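Local coordinates for penicillin-binding protein A (Mycobacterium tuberculosis, PDB 3UN7) that probably cross-links the peptidoglycan of the cell wall as a penicillin-binding D,D-transpeptidase and takes part in controlling cell length, at residues 73-78 with 337-342; 119-124 with 131-136; 155-160 with 170-175. All blocks are in the same frame, centred on the assembly; numbering follows the deposited sequence.

Contact 1: 73-78 with 337-342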
loop_
_atom_site.group_PDB
_atom_site.type_symbol
_atom_site.label_atom_id
_atom_site.label_comp_id
_atom_site.label_asym_id
_atom_site.label_seq_id
_atom_site.Cartn_x
_atom_site.Cartn_y
_atom_site.Cartn_z
ATOM N N ARG A 73 3.117 -6.873 18.687
ATOM C CA ARG A 73 1.828 -7.131 19.332
ATOM C C ARG A 73 1.171 -8.387 18.753
ATOM O O ARG A 73 0.734 -9.274 19.504
ATOM C CB ARG A 73 0.893 -5.923 19.204
ATOM C CG ARG A 73 -0.388 -6.052 20.048
ATOM C CD ARG A 73 -1.139 -4.719 20.154
ATOM N NE ARG A 73 -2.246 -4.761 21.126
ATOM C CZ ARG A 73 -2.110 -4.618 22.449
ATOM N NH1 ARG A 73 -0.910 -4.444 23.011
ATOM N NH2 ARG A 73 -3.184 -4.666 23.231
ATOM N N ALA A 74 1.101 -8.452 17.422
ATOM C CA ALA A 74 0.403 -9.532 16.716
ATOM C C ALA A 74 1.050 -10.893 16.973
ATOM O O ALA A 74 0.355 -11.909 17.096
ATOM C CB ALA A 74 0.352 -9.234 15.204
ATOM N N GLU A 75 2.378 -10.906 17.080
ATOM C CA GLU A 75 3.092 -12.168 17.281
ATOM C C GLU A 75 3.637 -12.280 18.696
ATOM O O GLU A 75 4.512 -13.090 18.968
ATOM C CB GLU A 75 4.215 -12.341 16.236
ATOM C CG GLU A 75 3.744 -12.356 14.794
ATOM C CD GLU A 75 2.886 -13.574 14.426
ATOM O OE1 GLU A 75 2.280 -13.533 13.348
ATOM O OE2 GLU A 75 2.808 -14.559 15.188
ATOM N N ASP A 76 3.063 -11.507 19.617
ATOM C CA ASP A 76 3.491 -11.541 21.016
ATOM C C ASP A 76 3.645 -12.943 21.650
ATOM O O ASP A 76 4.683 -13.208 22.265
ATOM C CB ASP A 76 2.597 -10.652 21.880
ATOM C CG ASP A 76 3.313 -10.132 23.119
ATOM O OD1 ASP A 76 4.558 -10.056 23.129
ATOM O OD2 ASP A 76 2.616 -9.804 24.096
ATOM N N PRO A 77 2.633 -13.841 21.510
ATOM C CA PRO A 77 2.749 -15.160 22.142
ATOM C C PRO A 77 3.911 -16.002 21.606
ATOM O O PRO A 77 4.540 -16.741 22.367
ATOM C CB PRO A 77 1.412 -15.825 21.819
ATOM C CG PRO A 77 0.471 -14.699 21.509
ATOM C CD PRO A 77 1.342 -13.706 20.800
ATOM N N ILE A 78 4.195 -15.895 20.312
ATOM C CA ILE A 78 5.353 -16.576 19.731
ATOM C C ILE A 78 6.646 -15.920 20.235
ATOM O O ILE A 78 7.568 -16.603 20.721
ATOM C CB ILE A 78 5.274 -16.603 18.177
ATOM C CG1 ILE A 78 4.178 -17.593 17.723
ATOM C CG2 ILE A 78 6.639 -16.934 17.535
ATOM C CD1 ILE A 78 4.567 -19.077 17.823
ATOM N N TYR A 337 -0.127 -11.268 2.849
ATOM C CA TYR A 337 0.366 -11.674 4.152
ATOM C C TYR A 337 1.773 -11.175 4.363
ATOM O O TYR A 337 2.526 -11.040 3.395
ATOM C CB TYR A 337 0.279 -13.193 4.331
ATOM C CG TYR A 337 1.151 -14.039 3.420
ATOM C CD1 TYR A 337 2.352 -14.582 3.884
ATOM C CD2 TYR A 337 0.738 -14.365 2.119
ATOM C CE1 TYR A 337 3.142 -15.390 3.077
ATOM C CE2 TYR A 337 1.528 -15.172 1.298
ATOM C CZ TYR A 337 2.730 -15.678 1.792
ATOM O OH TYR A 337 3.533 -16.477 1.018
ATOM N N LEU A 338 2.102 -10.933 5.642
ATOM C CA LEU A 338 3.367 -10.350 6.074
ATOM C C LEU A 338 4.244 -11.368 6.780
ATOM O O LEU A 338 5.452 -11.164 6.915
ATOM C CB LEU A 338 3.086 -9.202 7.050
ATOM C CG LEU A 338 4.232 -8.358 7.600
ATOM C CD1 LEU A 338 5.005 -7.769 6.424
ATOM C CD2 LEU A 338 3.627 -7.225 8.476
ATOM N N VAL A 339 3.633 -12.441 7.281
ATOM C CA VAL A 339 4.375 -13.450 8.034
ATOM C C VAL A 339 4.448 -14.745 7.242
ATOM O O VAL A 339 3.434 -15.387 7.012
ATOM C CB VAL A 339 3.797 -13.663 9.445
ATOM C CG1 VAL A 339 4.597 -14.772 10.202
ATOM C CG2 VAL A 339 3.888 -12.349 10.248
ATOM N N GLY A 340 5.656 -15.119 6.830
ATOM C CA GLY A 340 5.868 -16.352 6.059
ATOM C C GLY A 340 5.932 -17.596 6.917
ATOM O O GLY A 340 5.428 -18.659 6.539
ATOM N N SER A 341 6.586 -17.488 8.069
ATOM C CA SER A 341 6.656 -18.622 8.979
ATOM C C SER A 341 6.946 -18.230 10.420
ATOM O O SER A 341 7.487 -17.166 10.693
ATOM C CB SER A 341 7.654 -19.685 8.483
ATOM O OG SER A 341 8.958 -19.163 8.365
ATOM N N LEU A 342 6.534 -19.107 11.329
ATOM C CA LEU A 342 6.818 -18.997 12.748
ATOM C C LEU A 342 7.691 -20.185 13.103
ATOM O O LEU A 342 7.437 -21.300 12.646
ATOM C CB LEU A 342 5.509 -19.056 13.561
ATOM C CG LEU A 342 4.459 -17.968 13.258
ATOM C CD1 LEU A 342 3.167 -18.281 13.997
ATOM C CD2 LEU A 342 5.014 -16.587 13.634
#

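Contact 2: 119-124 with 131-136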
loop_
_atom_site.group_PDB
_atom_site.type_symbol
_atom_site.label_atom_id
_atom_site.label_comp_id
_atom_site.label_asym_id
_atom_site.label_seq_id
_atom_site.Cartn_x
_atom_site.Cartn_y
_atom_site.Cartn_z
ATOM N N ASP A 119 14.445 4.673 1.041
ATOM C CA ASP A 119 15.435 5.622 0.531
ATOM C C ASP A 119 14.792 6.554 -0.486
ATOM O O ASP A 119 15.016 7.769 -0.456
ATOM C CB ASP A 119 16.626 4.915 -0.123
ATOM C CG ASP A 119 17.525 4.200 0.872
ATOM O OD1 ASP A 119 17.411 4.461 2.091
ATOM O OD2 ASP A 119 18.369 3.385 0.416
ATOM N N ALA A 120 14.005 5.988 -1.402
ATOM C CA ALA A 120 13.340 6.793 -2.432
ATOM C C ALA A 120 12.377 7.819 -1.826
ATOM O O ALA A 120 12.328 8.965 -2.273
ATOM C CB ALA A 120 12.626 5.912 -3.431
ATOM N N MET A 121 11.634 7.414 -0.798
ATOM C CA MET A 121 10.735 8.324 -0.089
ATOM C C MET A 121 11.504 9.425 0.643
ATOM O O MET A 121 11.044 10.569 0.714
ATOM C CB MET A 121 9.845 7.552 0.897
ATOM C CG MET A 121 8.712 6.753 0.237
ATOM S SD MET A 121 7.490 7.784 -0.627
ATOM C CE MET A 121 6.540 8.385 0.761
ATOM N N GLN A 122 12.679 9.096 1.180
ATOM C CA GLN A 122 13.469 10.100 1.904
ATOM C C GLN A 122 14.094 11.177 0.999
ATOM O O GLN A 122 14.373 12.274 1.452
ATOM C CB GLN A 122 14.544 9.427 2.779
ATOM C CG GLN A 122 13.939 8.487 3.834
ATOM C CD GLN A 122 12.676 9.065 4.431
ATOM O OE1 GLN A 122 12.706 10.113 5.076
ATOM N NE2 GLN A 122 11.545 8.410 4.181
ATOM N N GLN A 123 14.287 10.848 -0.273
ATOM C CA GLN A 123 14.950 11.741 -1.229
ATOM C C GLN A 123 14.036 12.263 -2.341
ATOM O O GLN A 123 14.432 13.137 -3.122
ATOM C CB GLN A 123 16.157 11.014 -1.838
ATOM C CG GLN A 123 17.216 10.666 -0.796
ATOM C CD GLN A 123 17.802 9.267 -0.965
ATOM O OE1 GLN A 123 18.381 8.943 -2.012
ATOM N NE2 GLN A 123 17.673 8.433 0.085
ATOM N N GLY A 124 12.810 11.752 -2.396
ATOM C CA GLY A 124 11.949 11.920 -3.561
ATOM C C GLY A 124 11.114 13.183 -3.657
ATOM O O GLY A 124 10.433 13.392 -4.655
ATOM N N GLY A 131 4.070 9.888 3.194
ATOM C CA GLY A 131 3.229 8.935 2.448
ATOM C C GLY A 131 3.589 7.503 2.733
ATOM O O GLY A 131 3.989 7.170 3.868
ATOM N N ALA A 132 3.440 6.649 1.718
ATOM C CA ALA A 132 3.639 5.218 1.881
ATOM C C ALA A 132 4.066 4.534 0.594
ATOM O O ALA A 132 3.824 5.041 -0.511
ATOM C CB ALA A 132 2.377 4.550 2.465
ATOM N N VAL A 133 4.741 3.397 0.752
ATOM C CA VAL A 133 5.073 2.524 -0.354
ATOM C C VAL A 133 4.738 1.083 0.033
ATOM O O VAL A 133 5.065 0.625 1.132
ATOM C CB VAL A 133 6.580 2.604 -0.737
ATOM C CG1 VAL A 133 6.918 1.583 -1.826
ATOM C CG2 VAL A 133 6.968 4.025 -1.177
ATOM N N VAL A 134 4.089 0.367 -0.873
ATOM C CA VAL A 134 3.761 -1.033 -0.643
ATOM C C VAL A 134 4.220 -1.801 -1.860
ATOM O O VAL A 134 4.008 -1.358 -3.004
ATOM C CB VAL A 134 2.229 -1.271 -0.447
ATOM C CG1 VAL A 134 1.932 -2.767 -0.329
ATOM C CG2 VAL A 134 1.721 -0.545 0.793
ATOM N N ALA A 135 4.840 -2.950 -1.619
ATOM C CA ALA A 135 5.199 -3.865 -2.678
ATOM C C ALA A 135 4.638 -5.242 -2.340
ATOM O O ALA A 135 4.728 -5.717 -1.203
ATOM C CB ALA A 135 6.724 -3.912 -2.887
ATOM N N LEU A 136 4.030 -5.856 -3.342
ATOM C CA LEU A 136 3.375 -7.150 -3.188
ATOM C C LEU A 136 3.895 -8.079 -4.261
ATOM O O LEU A 136 4.271 -7.637 -5.355
ATOM C CB LEU A 136 1.851 -7.018 -3.348
ATOM C CG LEU A 136 1.079 -6.093 -2.392
ATOM C CD1 LEU A 136 -0.405 -6.078 -2.747
ATOM C CD2 LEU A 136 1.264 -6.531 -0.922
#

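Contact 3: 155-160 with 170-175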
loop_
_atom_site.group_PDB
_atom_site.type_symbol
_atom_site.label_atom_id
_atom_site.label_comp_id
_atom_site.label_asym_id
_atom_site.label_seq_id
_atom_site.Cartn_x
_atom_site.Cartn_y
_atom_site.Cartn_z
ATOM N N ASN A 155 13.341 2.223 19.137
ATOM C CA ASN A 155 14.323 2.118 20.233
ATOM C C ASN A 155 13.997 3.067 21.367
ATOM O O ASN A 155 14.294 2.783 22.526
ATOM C CB ASN A 155 15.754 2.357 19.743
ATOM C CG ASN A 155 16.244 1.231 18.869
ATOM O OD1 ASN A 155 16.430 0.108 19.348
ATOM N ND2 ASN A 155 16.419 1.507 17.569
ATOM N N LEU A 156 13.382 4.193 21.024
ATOM C CA LEU A 156 12.932 5.172 22.015
ATOM C C LEU A 156 11.927 4.619 23.015
ATOM O O LEU A 156 12.021 4.882 24.236
ATOM C CB LEU A 156 12.310 6.374 21.302
ATOM C CG LEU A 156 13.289 7.369 20.662
ATOM C CD1 LEU A 156 12.533 8.430 19.823
ATOM C CD2 LEU A 156 14.196 8.033 21.703
ATOM N N LEU A 157 10.951 3.879 22.491
ATOM C CA LEU A 157 9.886 3.288 23.299
ATOM C C LEU A 157 10.325 1.986 23.981
ATOM O O LEU A 157 9.727 1.570 24.965
ATOM C CB LEU A 157 8.604 3.141 22.460
ATOM C CG LEU A 157 8.126 4.557 22.072
ATOM C CD1 LEU A 157 6.871 4.559 21.207
ATOM C CD2 LEU A 157 7.889 5.407 23.313
ATOM N N ALA A 158 11.417 1.403 23.495
ATOM C CA ALA A 158 12.030 0.236 24.112
ATOM C C ALA A 158 13.023 0.614 25.236
ATOM O O ALA A 158 13.604 -0.260 25.897
ATOM C CB ALA A 158 12.714 -0.611 23.044
ATOM N N SER A 159 13.195 1.910 25.477
ATOM C CA SER A 159 14.032 2.350 26.584
ATOM C C SER A 159 13.496 1.843 27.915
ATOM O O SER A 159 12.293 1.756 28.121
ATOM C CB SER A 159 14.142 3.861 26.622
ATOM O OG SER A 159 14.873 4.263 27.761
ATOM N N HIS A 160 14.387 1.506 28.830
ATOM C CA HIS A 160 13.922 1.092 30.154
ATOM C C HIS A 160 13.756 2.268 31.089
ATOM O O HIS A 160 13.277 2.102 32.208
ATOM C CB HIS A 160 14.828 0.005 30.749
ATOM C CG HIS A 160 14.712 -1.303 30.033
ATOM N ND1 HIS A 160 15.240 -2.476 30.531
ATOM C CD2 HIS A 160 14.113 -1.625 28.859
ATOM C CE1 HIS A 160 14.982 -3.462 29.692
ATOM N NE2 HIS A 160 14.299 -2.975 28.667
ATOM N N GLN A 170 5.140 11.572 24.046
ATOM C CA GLN A 170 4.538 12.910 23.962
ATOM C C GLN A 170 4.966 13.651 22.690
ATOM O O GLN A 170 4.120 14.244 22.000
ATOM C CB GLN A 170 4.877 13.702 25.236
ATOM C CG GLN A 170 4.551 15.194 25.213
ATOM C CD GLN A 170 5.806 16.055 25.183
ATOM O OE1 GLN A 170 6.852 15.646 24.663
ATOM N NE2 GLN A 170 5.712 17.249 25.753
ATOM N N ARG A 171 6.264 13.601 22.373
ATOM C CA ARG A 171 6.792 14.166 21.122
ATOM C C ARG A 171 6.107 13.569 19.883
ATOM O O ARG A 171 5.703 14.300 18.988
ATOM C CB ARG A 171 8.315 13.974 21.018
ATOM C CG ARG A 171 9.168 14.847 21.952
ATOM C CD ARG A 171 10.671 14.570 21.749
ATOM N NE ARG A 171 11.295 13.808 22.847
ATOM C CZ ARG A 171 11.869 12.611 22.721
ATOM N NH1 ARG A 171 11.909 11.996 21.543
ATOM N NH2 ARG A 171 12.413 12.021 23.783
ATOM N N LEU A 172 5.972 12.247 19.841
ATOM C CA LEU A 172 5.374 11.562 18.692
ATOM C C LEU A 172 3.877 11.846 18.586
ATOM O O LEU A 172 3.343 12.054 17.492
ATOM C CB LEU A 172 5.640 10.041 18.758
ATOM C CG LEU A 172 7.104 9.585 18.612
ATOM C CD1 LEU A 172 7.313 8.096 18.927
ATOM C CD2 LEU A 172 7.671 9.926 17.239
ATOM N N GLY A 173 3.210 11.880 19.733
ATOM C CA GLY A 173 1.782 12.163 19.790
ATOM C C GLY A 173 1.414 13.568 19.356
ATOM O O GLY A 173 0.347 13.788 18.769
ATOM N N ASP A 174 2.304 14.515 19.646
ATOM C CA ASP A 174 2.083 15.922 19.353
ATOM C C ASP A 174 2.589 16.307 17.965
ATOM O O ASP A 174 2.196 17.344 17.439
ATOM C CB ASP A 174 2.739 16.805 20.427
ATOM C CG ASP A 174 1.984 16.792 21.753
ATOM O OD1 ASP A 174 0.850 16.264 21.814
ATOM O OD2 ASP A 174 2.536 17.314 22.746
ATOM N N ASN A 175 3.449 15.468 17.379
ATOM C CA ASN A 175 3.977 15.680 16.036
ATOM C C ASN A 175 2.849 15.672 15.003
ATOM O O ASN A 175 2.202 14.637 14.793
ATOM C CB ASN A 175 5.036 14.614 15.697
ATOM C CG ASN A 175 5.767 14.883 14.376
ATOM O OD1 ASN A 175 5.200 15.411 13.421
ATOM N ND2 ASN A 175 7.035 14.509 14.324
#

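Contact 1: 73-78 with 337-342
The bend between helix 70-74 and helix 76-79 lies beside strand 339-343, and the backbones come nearest where the CA atoms of Ile78 and Leu342 are 7.5 Å apart. Side chains alone bridge this gap. Glu75 sits in the bend, the first residue to leave one helix and the N-cap position of the next. Its CG stands beside the backbone N, and a bend at chi2, -67°, turns the carboxylate toward the strand. OE1 of Glu75 lies 3.7 Å from CG2 of Val339, whose side chain comes from the opposite direction. OE2 of Glu75 is 3.4 Å from CD2 of Leu342. CD1 of Leu342 lies between OE2 of Glu75 and the Ile78 chain, 3.9 Å from CG1 of Ile78.

Val105 of strand 104-107 touches Glu75, Val339 and Leu342. Between Val339 and Leu342, Gly340 and Ser341 both face Asp106 in a classic beta bulge. The contact joins a helical bend of the dimerisation domain to a strand that belongs by sequence to the transpeptidase domain. That strand lies beside strand 104-107 in a mixed sheet. All four touching residues are buried. A carboxylate set against methyl groups gains no polar partner from them. If none reaches it from other residues, such surroundings would tend to raise its pKa.

Contact 2: 119-124 with 131-136
Met121 lays its thioether chain over Val133, with CG of Met121 3.5 Å from CG2 of Val133. The sulfur follows the same methyl, SD of Met121 being 3.8 Å from CG2 of Val133. The two side chains run past each other in opposite directions. Beyond the sulfur, the methionine methyl reaches the backbone of the strand. CE of Met121 lies 3.7 Å from C of Gly131 and also 3.7 Å from N of Ala132, so it rests on the peptide group that joins these residues. Bends at chi2, -64°, and chi3, -78°, fold the chain back so that CG and CE can serve two places on the strand. CG2 of Val133, anti to the carbonyl carbon, is the branch on the methionine side.

Helix segment 119-123 and strand 131-136 run nearly antiparallel, at 156°, their axes 9.5 Å apart at closest approach. Helix 111-123 packs here on the antiparallel five-stranded sheet of the penicillin-binding transpeptidase fold, and the strand follows it after a short connection. The connection carries the disulfide Cys125-Cys129, and Cys129 also touches Met121. Helix 446-458 adds to the hydrophobic layer, where Ile449 touches both Met121 and Val133. Gly131 has backbone angles that suit glycine. On the far face of the strand, Ala132 and Val134 meet helix 317-328.

Contact 3: 155-160 with 170-175
Leu157 and Leu172 form the inner, apolar half of this contact, methyl to methyl, with CD1 of Leu157 4.2 Å from CD1 of Leu172. Leu157 is buried. It also lies against Ala168 and Trp169 of helix 162-174 and against Phe61. Leu172 continues the apolar surface onto Tyr152, Pro179 and Leu180.

The outer half is more open to solvent, although its closest approach is no longer. There Leu156 meets Arg171, and the two side chains cross at about a right angle. CD1 of Leu156 lies 4.0 Å from NH1 of Arg171, at the edge of the guanidinium and near its plane. The flat faces of the group do not stack on the leucine. Arg171 starts out with CG beside its backbone N, and a turn at chi3, -107°, brings the guanidinium across to Leu156. Ala168, one turn earlier on the same helix, also supports Leu156.

The contact sets the short, weakly bonded helix about 155-157 against the end of helix 162-174. It lies away from Ser193, the probable acyl-ester serine. Its hold comes from one leucine pair and a methyl set at the edge of a guanidinium, and the exposed arginine has no charged partner across the contact.

How the contacts relate
Contacts 1 and 2 are buried, whereas contact 3 is partly exposed, its centre about 25 Å from the centre of the chain. Contact 2 lies deeper than contact 1, about 10 Å against 19 Å on the same measure. No helix or strand is shared among the three. Contact 1 joins segments far apart in the chain, and the other two are short-range contacts nested in the loop it closes. Contact 2 is methionine and valine with backbone. Contact 1 puts an acid among aliphatic branches, and contact 3 puts an arginine beside a leucine at the surface. The nearest atoms of contacts 1 and 2 stay about 6 Å apart.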